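Local coordinates for probable GTP-binding protein EngB (Pyrococcus horikoshii, PDB 2CXX) that binds guanine nucleotides as a P-loop GTPase of the EngB family and is probably needed for normal cell division and septation, at residues A[11-23]-A[163-175]. Sequence-based numbering, arbitrary orientation.
Sequences NVGKSTLIYRLTG and ISAKFGDNIERLK. With GDP (guanosine-5'-diphosphate), chain D.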
loop_
_atom_site.group_PDB
_atom_site.type_symbol
_atom_site.label_atom_id
_atom_site.label_comp_id
_atom_site.label_asym_id
_atom_site.label_seq_id
_atom_site.Cartn_x
_atom_site.Cartn_y
_atom_site.Cartn_z
ATOM N N ASN A 11 -4.153 2.364 9.226
ATOM C CA ASN A 11 -3.760 3.679 9.706
ATOM C C ASN A 11 -2.533 4.287 9.027
ATOM O O ASN A 11 -1.957 5.265 9.553
ATOM C CB ASN A 11 -3.584 3.665 11.238
ATOM C CG ASN A 11 -4.190 4.921 11.901
ATOM O OD1 ASN A 11 -5.423 5.177 11.810
ATOM N ND2 ASN A 11 -3.329 5.728 12.515
ATOM N N VAL A 12 -2.141 3.779 7.844
ATOM C CA VAL A 12 -0.931 4.352 7.167
ATOM C C VAL A 12 -1.346 5.550 6.324
ATOM O O VAL A 12 -0.485 6.261 5.799
ATOM C CB VAL A 12 -0.193 3.304 6.237
ATOM C CG1 VAL A 12 0.364 2.102 7.079
ATOM C CG2 VAL A 12 -1.155 2.760 5.127
ATOM N N GLY A 13 -2.658 5.691 6.106
ATOM C CA GLY A 13 -3.242 6.769 5.320
ATOM C C GLY A 13 -3.751 6.351 3.942
ATOM O O GLY A 13 -3.842 7.149 3.039
ATOM N N LYS A 14 -4.073 5.089 3.784
ATOM C CA LYS A 14 -4.559 4.603 2.494
ATOM C C LYS A 14 -5.876 5.204 2.077
ATOM O O LYS A 14 -6.003 5.678 0.929
ATOM C CB LYS A 14 -4.626 3.085 2.558
ATOM C CG LYS A 14 -5.200 2.427 1.296
ATOM C CD LYS A 14 -4.839 0.897 1.265
ATOM C CE LYS A 14 -5.480 0.092 2.384
ATOM N NZ LYS A 14 -6.965 0.230 2.266
ATOM N N SER A 15 -6.879 5.225 2.962
ATOM C CA SER A 15 -8.162 5.821 2.561
ATOM C C SER A 15 -7.960 7.321 2.282
ATOM O O SER A 15 -8.583 7.856 1.349
ATOM C CB SER A 15 -9.248 5.606 3.630
ATOM O OG SER A 15 -8.822 6.183 4.850
ATOM N N THR A 16 -7.144 8.027 3.077
ATOM C CA THR A 16 -6.837 9.429 2.793
ATOM C C THR A 16 -6.184 9.605 1.396
ATOM O O THR A 16 -6.552 10.489 0.598
ATOM C CB THR A 16 -5.868 10.045 3.858
ATOM O OG1 THR A 16 -6.471 9.962 5.161
ATOM C CG2 THR A 16 -5.674 11.540 3.564
ATOM N N LEU A 17 -5.254 8.737 1.054
ATOM C CA LEU A 17 -4.576 8.824 -0.252
ATOM C C LEU A 17 -5.596 8.594 -1.391
ATOM O O LEU A 17 -5.609 9.293 -2.383
ATOM C CB LEU A 17 -3.458 7.763 -0.335
ATOM C CG LEU A 17 -2.808 7.533 -1.691
ATOM C CD1 LEU A 17 -2.335 8.867 -2.306
ATOM C CD2 LEU A 17 -1.669 6.565 -1.521
ATOM N N ILE A 18 -6.459 7.597 -1.238
ATOM C CA ILE A 18 -7.457 7.312 -2.270
ATOM C C ILE A 18 -8.374 8.500 -2.474
ATOM O O ILE A 18 -8.757 8.816 -3.629
ATOM C CB ILE A 18 -8.263 6.069 -1.936
ATOM C CG1 ILE A 18 -7.367 4.847 -2.138
ATOM C CG2 ILE A 18 -9.494 5.978 -2.883
ATOM C CD1 ILE A 18 -7.920 3.536 -1.698
ATOM N N TYR A 19 -8.735 9.144 -1.378
ATOM C CA TYR A 19 -9.544 10.366 -1.485
ATOM C C TYR A 19 -8.756 11.476 -2.196
ATOM O O TYR A 19 -9.337 12.205 -3.006
ATOM C CB TYR A 19 -9.969 10.831 -0.078
ATOM C CG TYR A 19 -10.571 12.211 -0.078
ATOM C CD1 TYR A 19 -11.758 12.463 -0.749
ATOM C CD2 TYR A 19 -9.926 13.277 0.543
ATOM C CE1 TYR A 19 -12.282 13.754 -0.802
ATOM C CE2 TYR A 19 -10.474 14.575 0.485
ATOM C CZ TYR A 19 -11.628 14.771 -0.188
ATOM O OH TYR A 19 -12.112 16.053 -0.271
ATOM N N ARG A 20 -7.480 11.685 -1.856
ATOM C CA ARG A 20 -6.690 12.714 -2.579
ATOM C C ARG A 20 -6.603 12.448 -4.096
ATOM O O ARG A 20 -6.650 13.375 -4.926
ATOM C CB ARG A 20 -5.272 12.773 -2.054
ATOM C CG ARG A 20 -5.153 13.375 -0.731
ATOM C CD ARG A 20 -5.756 14.767 -0.727
ATOM N NE ARG A 20 -5.460 15.427 0.532
ATOM C CZ ARG A 20 -5.650 16.718 0.732
ATOM N NH1 ARG A 20 -6.132 17.464 -0.268
ATOM N NH2 ARG A 20 -5.372 17.252 1.915
ATOM N N LEU A 21 -6.485 11.176 -4.470
ATOM C CA LEU A 21 -6.354 10.762 -5.851
ATOM C C LEU A 21 -7.669 10.810 -6.636
ATOM O O LEU A 21 -7.723 11.223 -7.774
ATOM C CB LEU A 21 -5.818 9.298 -5.900
ATOM C CG LEU A 21 -4.299 9.220 -5.611
ATOM C CD1 LEU A 21 -3.856 7.715 -5.585
ATOM C CD2 LEU A 21 -3.494 9.966 -6.724
ATOM N N THR A 22 -8.749 10.444 -5.992
ATOM C CA THR A 22 -9.997 10.322 -6.694
ATOM C C THR A 22 -11.120 11.280 -6.318
ATOM O O THR A 22 -12.119 11.309 -6.996
ATOM C CB THR A 22 -10.614 8.940 -6.427
ATOM O OG1 THR A 22 -10.971 8.863 -5.037
ATOM C CG2 THR A 22 -9.599 7.790 -6.694
ATOM N N GLY A 23 -10.982 11.965 -5.204
ATOM C CA GLY A 23 -12.073 12.834 -4.754
ATOM C C GLY A 23 -13.213 12.032 -4.151
ATOM O O GLY A 23 -14.284 12.589 -3.882
ATOM N N ILE A 163 5.124 10.751 -0.325
ATOM C CA ILE A 163 4.001 11.699 -0.462
ATOM C C ILE A 163 3.493 12.099 0.936
ATOM O O ILE A 163 3.888 11.511 1.953
ATOM C CB ILE A 163 2.774 11.004 -1.157
ATOM C CG1 ILE A 163 2.482 9.700 -0.390
ATOM C CG2 ILE A 163 3.096 10.561 -2.603
ATOM C CD1 ILE A 163 1.199 9.031 -0.756
ATOM N N SER A 164 2.650 13.128 0.967
ATOM C CA SER A 164 1.881 13.425 2.181
ATOM C C SER A 164 0.433 13.475 1.699
ATOM O O SER A 164 0.035 14.436 1.068
ATOM C CB SER A 164 2.189 14.767 2.847
ATOM O OG SER A 164 1.237 14.978 3.895
ATOM N N ALA A 165 -0.341 12.421 1.982
ATOM C CA ALA A 165 -1.736 12.371 1.604
ATOM C C ALA A 165 -2.496 13.455 2.381
ATOM O O ALA A 165 -3.549 13.956 1.901
ATOM C CB ALA A 165 -2.344 10.982 1.945
ATOM N N LYS A 166 -1.975 13.796 3.555
ATOM C CA LYS A 166 -2.618 14.798 4.389
ATOM C C LYS A 166 -2.558 16.171 3.768
ATOM O O LYS A 166 -3.577 16.820 3.669
ATOM C CB LYS A 166 -1.983 14.889 5.775
ATOM C CG LYS A 166 -2.500 16.064 6.640
ATOM C CD LYS A 166 -2.132 15.855 8.089
ATOM C CE LYS A 166 -3.017 16.716 9.052
ATOM N NZ LYS A 166 -2.776 16.335 10.486
ATOM N N PHE A 167 -1.357 16.598 3.404
ATOM C CA PHE A 167 -1.168 17.931 2.838
ATOM C C PHE A 167 -1.113 18.004 1.329
ATOM O O PHE A 167 -1.177 19.091 0.742
ATOM C CB PHE A 167 0.086 18.542 3.435
ATOM C CG PHE A 167 0.011 18.713 4.900
ATOM C CD1 PHE A 167 0.493 17.733 5.743
ATOM C CD2 PHE A 167 -0.571 19.847 5.450
ATOM C CE1 PHE A 167 0.416 17.865 7.125
ATOM C CE2 PHE A 167 -0.661 19.996 6.833
ATOM C CZ PHE A 167 -0.163 19.003 7.677
ATOM N N GLY A 168 -0.991 16.857 0.672
ATOM C CA GLY A 168 -0.979 16.883 -0.771
ATOM C C GLY A 168 0.382 16.783 -1.446
ATOM O O GLY A 168 0.454 16.642 -2.672
ATOM N N ASP A 169 1.456 16.832 -0.683
ATOM C CA ASP A 169 2.799 16.751 -1.242
ATOM C C ASP A 169 3.049 15.544 -2.197
ATOM O O ASP A 169 2.883 14.395 -1.788
ATOM C CB ASP A 169 3.857 16.652 -0.119
ATOM C CG ASP A 169 3.860 17.847 0.841
ATOM O OD1 ASP A 169 2.802 18.297 1.271
ATOM O OD2 ASP A 169 4.953 18.330 1.197
ATOM N N ASN A 170 3.468 15.811 -3.441
ATOM C CA ASN A 170 3.806 14.760 -4.436
ATOM C C ASN A 170 2.696 13.821 -4.888
ATOM O O ASN A 170 2.983 12.784 -5.492
ATOM C CB ASN A 170 4.982 13.898 -3.938
ATOM C CG ASN A 170 6.195 14.724 -3.595
ATOM O OD1 ASN A 170 6.495 15.702 -4.291
ATOM N ND2 ASN A 170 6.920 14.341 -2.532
ATOM N N ILE A 171 1.442 14.126 -4.544
ATOM C CA ILE A 171 0.333 13.308 -5.014
ATOM C C ILE A 171 0.290 13.303 -6.531
ATOM O O ILE A 171 0.047 12.269 -7.149
ATOM C CB ILE A 171 -1.007 13.837 -4.462
ATOM C CG1 ILE A 171 -0.977 13.718 -2.945
ATOM C CG2 ILE A 171 -2.174 13.106 -5.125
ATOM C CD1 ILE A 171 -1.014 12.296 -2.474
ATOM N N GLU A 172 0.536 14.439 -7.190
ATOM C CA GLU A 172 0.500 14.391 -8.649
ATOM C C GLU A 172 1.610 13.505 -9.203
ATOM O O GLU A 172 1.427 12.818 -10.224
ATOM C CB GLU A 172 0.616 15.791 -9.271
ATOM C CG GLU A 172 0.348 15.752 -10.770
ATOM C CD GLU A 172 0.549 17.109 -11.448
ATOM O OE1 GLU A 172 1.719 17.558 -11.534
ATOM O OE2 GLU A 172 -0.449 17.718 -11.896
ATOM N N ARG A 173 2.770 13.506 -8.550
ATOM C CA ARG A 173 3.858 12.659 -9.039
ATOM C C ARG A 173 3.465 11.169 -8.889
ATOM O O ARG A 173 3.795 10.330 -9.750
ATOM C CB ARG A 173 5.162 12.948 -8.259
ATOM C CG ARG A 173 5.533 14.424 -8.118
ATOM C CD ARG A 173 7.009 14.656 -7.720
ATOM N NE ARG A 173 7.928 13.880 -8.553
ATOM C CZ ARG A 173 8.527 14.316 -9.665
ATOM N NH1 ARG A 173 8.326 15.555 -10.111
ATOM N NH2 ARG A 173 9.319 13.489 -10.343
ATOM N N LEU A 174 2.733 10.842 -7.804
ATOM C CA LEU A 174 2.319 9.468 -7.556
ATOM C C LEU A 174 1.313 9.083 -8.637
ATOM O O LEU A 174 1.364 7.989 -9.166
ATOM C CB LEU A 174 1.735 9.303 -6.136
ATOM C CG LEU A 174 1.062 7.956 -5.854
ATOM C CD1 LEU A 174 2.084 6.828 -6.101
ATOM C CD2 LEU A 174 0.552 7.886 -4.435
ATOM N N LYS A 175 0.379 9.991 -8.951
ATOM C CA LYS A 175 -0.591 9.722 -10.000
ATOM C C LYS A 175 0.151 9.495 -11.332
ATOM O O LYS A 175 -0.134 8.567 -12.056
ATOM C CB LYS A 175 -1.555 10.907 -10.139
ATOM C CG LYS A 175 -2.865 10.572 -10.799
ATOM C CD LYS A 175 -3.658 11.863 -11.095
ATOM C CE LYS A 175 -3.820 12.727 -9.831
ATOM N NZ LYS A 175 -5.263 12.843 -9.341
HETATM P PB GDP D . -6.048 3.995 6.622
HETATM O O1B GDP D . -6.447 3.219 7.832
HETATM O O2B GDP D . -4.628 3.532 6.104
HETATM O O3B GDP D . -7.110 4.280 5.580
HETATM O O3A GDP D . -5.712 5.442 7.184
HETATM P PA GDP D . -6.383 6.892 7.190
HETATM O O1A GDP D . -6.413 7.437 5.817
HETATM O O2A GDP D . -7.817 6.828 7.833
HETATM O "O5'" GDP D . -5.324 7.799 7.981
HETATM C "C5'" GDP D . -5.084 7.300 9.262
HETATM C "C4'" GDP D . -4.478 8.399 10.144
HETATM O "O4'" GDP D . -3.232 8.930 9.508
HETATM C "C3'" GDP D . -5.289 9.634 10.338
HETATM O "O3'" GDP D . -5.475 10.296 11.596
HETATM C "C2'" GDP D . -4.914 10.533 9.140
HETATM O "O2'" GDP D . -5.151 11.948 9.495
HETATM C "C1'" GDP D . -3.394 10.369 9.229
HETATM N N9 GDP D . -2.676 10.646 7.976
HETATM C C8 GDP D . -2.956 10.170 6.676
HETATM N N7 GDP D . -2.080 10.624 5.847
HETATM C C5 GDP D . -1.186 11.411 6.525
HETATM C C6 GDP D . -0.025 12.165 6.173
HETATM O O6 GDP D . 0.374 12.224 5.052
HETATM N N1 GDP D . 0.661 12.854 7.168
HETATM C C2 GDP D . 0.230 12.821 8.464
HETATM N N2 GDP D . 0.940 13.526 9.409
HETATM N N3 GDP D . -0.844 12.132 8.818
HETATM C C4 GDP D . -1.570 11.421 7.883
#
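R20 grips the loop that precedes helix 171-175 through two successive carbonyls: NE donates to A165 O (2.8 Å), and NH2 reaches K166 O at 2.5 Å, a short and bent bond (131° at the hydrogen). Both oxygens lie at the guanidinium edge, somewhat tilted from its plane. The bend at chi2 (-56°) curls the chain around A165 O, putting CG, CD and NE all against it, with NE nearly end-on to the carbonyl. Beside it, A165 turns its methyl onto the first turns of helix 14-22, with CB 3.7 Å from T16 CG2 and also against the backbone N of L17. L17 CD1 touches both I171 CD1 and L174 CD2, each at 3.7 Å; L17 and I171 run past each other in opposite directions, whereas L17 and L174 meet tip to tip. L17 CD2 touches I163 CD1, the side chains crossing at about a right angle. Farther along, L21 CD2 rests on I171 CG2 (3.8 Å), and K175 NZ bonds weakly to L21 O. The helix after the P-loop thus packs against the guanine-binding loop and the start of the C-terminal helix, the two axes crossing at -81°, as GDP bridges both segments. Amides of G13, K14 and S15 hold the beta-phosphate; T16 binds alpha-phosphate O1A through N and OG1; K166 N donates to guanine O6. In the second shell, N130 ties the loops together, its ND2 to V12 O and its OD1 to A165 N. S164 OG accepts from F167 N (an ST motif) and is also hydrogen-bonded to D133.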